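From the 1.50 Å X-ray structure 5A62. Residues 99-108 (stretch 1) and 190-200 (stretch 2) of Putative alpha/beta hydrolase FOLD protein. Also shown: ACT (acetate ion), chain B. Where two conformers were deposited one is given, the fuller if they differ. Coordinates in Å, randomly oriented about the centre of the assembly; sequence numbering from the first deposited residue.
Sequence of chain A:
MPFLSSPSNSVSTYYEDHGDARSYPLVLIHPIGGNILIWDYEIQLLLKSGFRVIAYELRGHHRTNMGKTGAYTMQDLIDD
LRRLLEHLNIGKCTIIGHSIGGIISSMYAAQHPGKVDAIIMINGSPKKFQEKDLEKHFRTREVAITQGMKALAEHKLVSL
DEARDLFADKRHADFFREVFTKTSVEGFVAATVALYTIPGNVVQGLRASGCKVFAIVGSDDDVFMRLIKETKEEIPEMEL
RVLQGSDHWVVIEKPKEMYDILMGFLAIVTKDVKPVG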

# COMPACT_ATOMS: atom_id res chain seq x y z
N SER A 99 -15.87 -0.80 -9.49
CA SER A 99 -14.86 -1.44 -8.63
C SER A 99 -14.08 -0.38 -7.88
O SER A 99 -14.62 0.38 -7.13
N ILE A 100 -12.78 -0.25 -8.06
CA ILE A 100 -12.05 0.84 -7.41
C ILE A 100 -12.64 2.20 -7.68
O ILE A 100 -12.58 3.10 -6.84
N GLY A 101 -13.20 2.34 -8.86
CA GLY A 101 -13.90 3.62 -9.22
C GLY A 101 -15.02 3.92 -8.28
O GLY A 101 -15.31 5.07 -7.96
N GLY A 102 -15.69 2.91 -7.79
CA GLY A 102 -16.77 3.00 -6.78
C GLY A 102 -16.26 3.44 -5.44
O GLY A 102 -16.80 4.31 -4.75
N ILE A 103 -15.12 2.88 -5.02
CA ILE A 103 -14.49 3.28 -3.84
C ILE A 103 -14.05 4.77 -3.89
O ILE A 103 -14.27 5.58 -2.98
N ILE A 104 -13.40 5.12 -4.99
CA ILE A 104 -12.99 6.48 -5.21
C ILE A 104 -14.22 7.43 -5.11
O ILE A 104 -14.11 8.46 -4.48
N SER A 105 -15.32 7.05 -5.78
CA SER A 105 -16.50 7.91 -5.76
C SER A 105 -16.98 8.12 -4.36
O SER A 105 -17.41 9.24 -4.01
N SER A 106 -16.95 7.06 -3.53
CA SER A 106 -17.43 7.18 -2.19
C SER A 106 -16.56 8.08 -1.32
O SER A 106 -17.06 8.92 -0.55
N MET A 107 -15.25 8.01 -1.47
CA MET A 107 -14.37 8.86 -0.72
C MET A 107 -14.43 10.30 -1.19
O MET A 107 -14.36 11.23 -0.40
N TYR A 108 -14.62 10.54 -2.47
CA TYR A 108 -14.75 11.86 -2.97
C TYR A 108 -16.02 12.51 -2.42
O TYR A 108 -15.95 13.62 -1.95
N ALA A 190 0.60 -0.97 -8.19
CA ALA A 190 0.33 0.10 -7.28
C ALA A 190 -1.14 0.16 -6.92
O ALA A 190 -1.49 0.47 -5.78
N ALA A 191 -2.04 -0.06 -7.84
CA ALA A 191 -3.46 0.07 -7.58
C ALA A 191 -3.91 -1.01 -6.60
O ALA A 191 -4.69 -0.76 -5.68
N THR A 192 -3.44 -2.22 -6.86
CA THR A 192 -3.80 -3.30 -5.97
C THR A 192 -3.27 -3.08 -4.53
O THR A 192 -3.91 -3.36 -3.52
N VAL A 193 -2.04 -2.59 -4.43
CA VAL A 193 -1.47 -2.26 -3.12
C VAL A 193 -2.34 -1.15 -2.44
O VAL A 193 -2.57 -1.17 -1.25
N ALA A 194 -2.75 -0.15 -3.22
CA ALA A 194 -3.52 0.95 -2.69
C ALA A 194 -4.80 0.50 -2.02
O ALA A 194 -5.35 1.20 -1.18
N LEU A 195 -5.33 -0.64 -2.44
CA LEU A 195 -6.57 -1.11 -1.80
C LEU A 195 -6.41 -1.29 -0.32
O LEU A 195 -7.39 -1.21 0.42
N TYR A 196 -5.24 -1.59 0.17
CA TYR A 196 -5.01 -1.71 1.63
C TYR A 196 -5.10 -0.42 2.39
O TYR A 196 -5.16 -0.38 3.61
N THR A 197 -5.09 0.71 1.66
CA THR A 197 -5.05 2.04 2.26
C THR A 197 -6.41 2.68 2.32
O THR A 197 -6.50 3.86 2.73
N ILE A 198 -7.48 1.95 2.01
CA ILE A 198 -8.85 2.52 2.13
C ILE A 198 -9.12 2.76 3.63
O ILE A 198 -8.89 1.82 4.41
N PRO A 199 -9.56 3.92 4.01
CA PRO A 199 -9.81 4.19 5.45
C PRO A 199 -11.00 3.39 5.92
O PRO A 199 -11.93 3.11 5.15
N GLY A 200 -11.04 3.09 7.21
CA GLY A 200 -12.16 2.31 7.76
C GLY A 200 -13.42 3.11 8.00
O GLY A 200 -14.41 2.51 8.38

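The two stretches meet through a narrow band of apolar side chains that buries 266 Å² in total, counting both sides. No hydrogen bond crosses between them; the contacts are almost all between apolar side chains. From the helix that begins at Ile100, three residues spaced three and four positions apart, Ile100, Ile103 and Met107, direct their CA-to-CB bonds toward the second stretch. This spacing places them along one flank of the helix, where they form a row of bumps facing Ala191, Leu195, Ile198 and Pro199.

At the start of the row, Ile100 adopts a tt rotamer, extending its longer branch so that CD1 is carried out to the second stretch. Ala191, whose CA-to-CB bond also points toward the helix, lies beside this methyl: Ile100 CD1 is 4.4 Å from the backbone O of Ala191. The same methyl meets the end of Leu195, with Ile100 CD1 and Leu195 CD2 3.9 Å apart. Leu195 leaves its backbone sideways, but its mt rotamer brings the branched end nearer to the first stretch. There Leu195 CD2 is shared by two isoleucines, since it also lies 4.3 Å from CD1 of Ile103. The leucine tip thus fills the hollow between successive bumps of the helix.

Ile103, modelled in two conformers of which one is described, is mt with chi1 at -41°. Its CD1 faces Leu195 and also touches the tip of Ile198, with Ile103 CD1 and Ile198 CD1 separated by 3.9 Å. Ile198 is likewise mt and points toward the helix, so the two isoleucines meet methyl to methyl. Their CA atoms stand 8.2 Å apart, a gap comparable to the 8.1 Å between the CA atoms of Ile100 and Leu195; in both places the side chains span the space between the backbones.

The far end of the row is closed by Met107. Its mtp rotamer extends the chain through chi2 and then turns it at the sulfur, setting Met107 CE 3.7 Å from CD of Pro199. Pro199, with a C-gamma exo pucker and partly exposed, meets the methionine methyl through its CD.

Several polar side chains are satisfied away from this band. Ser105 OG donates to the O of Gly102 at 2.8 Å, and Ser106 OG to the O of Ile103, also at 2.8 Å; both serines are in the p rotamer, which folds each hydroxyl back onto its own helix. In the second stretch, Thr197, also p, donates from OG1 to the O of Ala194 at 2.7 Å.

An acetate ion, probably from the crystallisation liquor, sits at the start of the first helix. The N of Ile100 donates to its OXT at 3.0 Å, with a nearly straight N-H...O angle of 161°. Ser99 OG lies 2.9 Å from the same acetate OXT. Ser99 occupies the N-cap position, yet its side chain makes no capping bond.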

# COMPACT_ATOMS: atom_id res chain seq x y z
CB SER A 99 -14.00 -2.42 -9.42
OG SER A 99 -13.51 -3.41 -8.50
CB ILE A 100 -10.51 0.83 -7.72
CG1 ILE A 100 -9.72 1.60 -6.67
CG2 ILE A 100 -10.20 1.37 -9.10
CD1 ILE A 100 -8.22 1.57 -6.83
CB ILE A 103 -13.26 2.36 -3.57
CG1 ILE A 103 -13.64 0.89 -3.90
CG2 ILE A 103 -12.95 2.64 -2.15
CD1 ILE A 103 -12.58 -0.18 -3.62
CB ILE A 104 -12.28 6.61 -6.57
CG1 ILE A 104 -10.91 5.89 -6.49
CG2 ILE A 104 -12.14 8.08 -6.97
CD1 ILE A 104 -10.30 5.64 -7.86
CB SER A 105 -17.62 7.39 -6.64
OG SER A 105 -18.29 6.24 -6.16
CB SER A 106 -17.63 5.78 -1.62
OG SER A 106 -16.41 5.15 -1.29
CB MET A 107 -12.90 8.36 -0.87
CG MET A 107 -12.67 7.04 -0.13
SD MET A 107 -10.98 6.44 -0.28
CE MET A 107 -10.13 7.66 0.61
CB TYR A 108 -14.70 11.88 -4.54
CG TYR A 108 -14.70 13.26 -5.09
CD1 TYR A 108 -13.53 13.99 -5.26
CD2 TYR A 108 -15.87 13.90 -5.39
CE1 TYR A 108 -13.59 15.29 -5.73
CE2 TYR A 108 -15.90 15.16 -5.92
CZ TYR A 108 -14.75 15.84 -6.04
OH TYR A 108 -14.79 17.15 -6.55
CB ALA A 190 0.73 1.39 -7.84
CB ALA A 191 -4.25 0.07 -8.84
CB THR A 192 -3.46 -4.67 -6.50
OG1 THR A 192 -2.05 -4.81 -6.61
CG2 THR A 192 -4.15 -4.99 -7.79
CB VAL A 193 0.01 -1.89 -3.26
CG1 VAL A 193 0.51 -1.25 -1.97
CG2 VAL A 193 0.83 -3.10 -3.66
CB ALA A 194 -3.80 1.99 -3.73
CB LEU A 195 -7.04 -2.43 -2.45
CG LEU A 195 -7.37 -2.30 -3.95
CD1 LEU A 195 -7.73 -3.65 -4.47
CD2 LEU A 195 -8.46 -1.29 -4.20
CB TYR A 196 -3.61 -2.29 1.90
CG TYR A 196 -3.47 -3.75 1.58
CD1 TYR A 196 -3.74 -4.69 2.55
CD2 TYR A 196 -2.99 -4.21 0.38
CE1 TYR A 196 -3.63 -6.03 2.28
CE2 TYR A 196 -2.83 -5.55 0.15
CZ TYR A 196 -3.16 -6.45 1.11
OH TYR A 196 -3.00 -7.82 0.85
CB THR A 197 -4.07 2.98 1.53
OG1 THR A 197 -4.64 3.34 0.27
CG2 THR A 197 -2.78 2.31 1.30
CB ILE A 198 -9.86 1.54 1.62
CG1 ILE A 198 -9.68 1.27 0.12
CG2 ILE A 198 -11.26 2.01 1.92
CD1 ILE A 198 -10.44 0.03 -0.33
CB PRO A 199 -10.06 5.66 5.54
CG PRO A 199 -9.63 6.23 4.27
CD PRO A 199 -9.65 5.12 3.22
C ACT B . -10.80 -3.21 -8.51
O ACT B . -10.43 -4.32 -8.98
OXT ACT B . -10.95 -2.28 -9.25
CH3 ACT B . -11.01 -3.00 -6.98